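Local atomic coordinates of multicopper oxidase (Uncultured bacterium, PDB entry 4E9X), a protein that probably oxidises phenolic or similar substrates at copper centres and passes the electrons to dioxygen, as laccase-like multicopper oxidases do. Residues T14-V17 with L21-K24. Residues are numbered along the deposited sequence; the frame is centred on the assembly and turned at random.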
loop_
_atom_site.group_PDB
_atom_site.type_symbol
_atom_site.label_atom_id
_atom_site.label_comp_id
_atom_site.label_asym_id
_atom_site.label_seq_id
_atom_site.Cartn_x
_atom_site.Cartn_y
_atom_site.Cartn_z
ATOM N N THR A 14 -1.831 -3.023 31.565
ATOM C CA THR A 14 -0.605 -2.507 30.938
ATOM C C THR A 14 0.232 -3.690 30.393
ATOM O O THR A 14 0.467 -4.671 31.097
ATOM C CB THR A 14 0.203 -1.721 31.999
ATOM O OG1 THR A 14 -0.580 -0.609 32.467
ATOM C CG2 THR A 14 1.520 -1.185 31.452
ATOM N N ILE A 15 0.668 -3.520 29.154
ATOM C CA ILE A 15 1.461 -4.550 28.514
ATOM C C ILE A 15 2.846 -4.035 28.247
ATOM O O ILE A 15 3.031 -2.848 28.106
ATOM C CB ILE A 15 0.802 -5.078 27.183
ATOM C CG1 ILE A 15 0.532 -3.935 26.221
ATOM C CG2 ILE A 15 -0.455 -5.861 27.526
ATOM C CD1 ILE A 15 0.155 -4.439 24.818
ATOM N N LYS A 16 3.804 -4.907 28.164
ATOM C CA LYS A 16 5.146 -4.490 27.757
ATOM C C LYS A 16 5.275 -4.724 26.266
ATOM O O LYS A 16 5.255 -5.864 25.843
ATOM C CB LYS A 16 6.211 -5.308 28.515
ATOM C CG LYS A 16 7.617 -4.775 28.176
ATOM C CD LYS A 16 8.657 -5.427 29.019
ATOM C CE LYS A 16 9.193 -4.699 30.227
ATOM N NZ LYS A 16 8.391 -3.622 30.830
ATOM N N VAL A 17 5.357 -3.658 25.491
ATOM C CA VAL A 17 5.455 -3.794 24.030
ATOM C C VAL A 17 6.912 -3.958 23.602
ATOM O O VAL A 17 7.215 -4.735 22.701
ATOM C CB VAL A 17 4.804 -2.564 23.372
ATOM C CG1 VAL A 17 5.012 -2.497 21.840
ATOM C CG2 VAL A 17 3.326 -2.527 23.623
ATOM N N LEU A 21 9.113 0.225 26.988
ATOM C CA LEU A 21 7.822 0.749 26.603
ATOM C C LEU A 21 6.736 -0.186 27.161
ATOM O O LEU A 21 6.435 -1.246 26.625
ATOM C CB LEU A 21 7.670 0.852 25.081
ATOM C CG LEU A 21 6.299 1.430 24.708
ATOM C CD1 LEU A 21 6.199 2.877 25.176
ATOM C CD2 LEU A 21 6.017 1.297 23.194
ATOM N N ASP A 22 6.138 0.278 28.258
ATOM C CA ASP A 22 4.922 -0.273 28.857
ATOM C C ASP A 22 3.731 0.528 28.346
ATOM O O ASP A 22 3.853 1.757 28.278
ATOM C CB ASP A 22 5.025 -0.139 30.382
ATOM C CG ASP A 22 6.189 -1.042 30.817
ATOM O OD1 ASP A 22 6.284 -2.182 30.356
ATOM O OD2 ASP A 22 7.032 -0.550 31.607
ATOM N N TYR A 23 2.629 -0.088 27.998
ATOM C CA TYR A 23 1.565 0.614 27.287
ATOM C C TYR A 23 0.225 0.289 27.929
ATOM O O TYR A 23 -0.095 -0.886 28.132
ATOM C CB TYR A 23 1.606 0.197 25.806
ATOM C CG TYR A 23 1.221 1.327 24.865
ATOM C CD1 TYR A 23 2.237 2.075 24.255
ATOM C CD2 TYR A 23 -0.083 1.669 24.554
ATOM C CE1 TYR A 23 2.006 3.124 23.390
ATOM C CE2 TYR A 23 -0.351 2.730 23.685
ATOM C CZ TYR A 23 0.672 3.441 23.119
ATOM O OH TYR A 23 0.381 4.474 22.227
ATOM N N LYS A 24 -0.572 1.291 28.265
ATOM C CA LYS A 24 -1.932 1.102 28.770
ATOM C C LYS A 24 -2.853 0.748 27.618
ATOM O O LYS A 24 -2.920 1.454 26.605
ATOM C CB LYS A 24 -2.448 2.354 29.476
ATOM C CG LYS A 24 -1.745 2.666 30.798
ATOM C CD LYS A 24 -2.610 3.642 31.574
ATOM C CE LYS A 24 -2.265 3.811 33.027
ATOM N NZ LYS A 24 -1.314 2.973 33.742
HETATM O O HOH W 1 0.700 1.704 33.095
#
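Ile15 and Tyr23 set the register of this antiparallel β-hairpin as its hydrogen-bonded pair: Ile15 N reaches Tyr23 O at 2.9 Å, and Tyr23 N returns to Ile15 O at 2.8 Å. A third backbone bond, Val17 N to Leu21 O (2.9 Å, C=O...N angle 172°), continues the ladder toward the turn. The face bearing Thr14, Lys16, Asp22 and Lys24 is polar. Lys16 can be followed outward: CB and CG each lie 3.6 Å from Asp22 OD1, CD swings outward, and bends at chi3 (-100°) and chi4 (22°) fold the chain back, CE to 3.8 Å from OD1 and NZ onto its syn lone pair at 2.6 Å, a short salt bridge. Thr14 splits its branches, CG2 resting against Asp22 CB while OG1 shares a water with Lys24 NZ. A valine here would probably leave that water without its hydroxyl partner and break its link to Lys24. Val17, whose CB points toward 21-24, lays CG2 alongside Tyr23 CB at 3.9 Å. Ile15 and Val17 touch Trp147, whose ring meets that of Tyr23 edge-to-face; Tyr23 OH bonds Glu148 O, and Lys24 NZ pairs with Asp153. Thus the hairpin of strands 3-18 and 21-28, in the first cupredoxin-like domain, packs against strand 138-147 and the loop after it, part of the second.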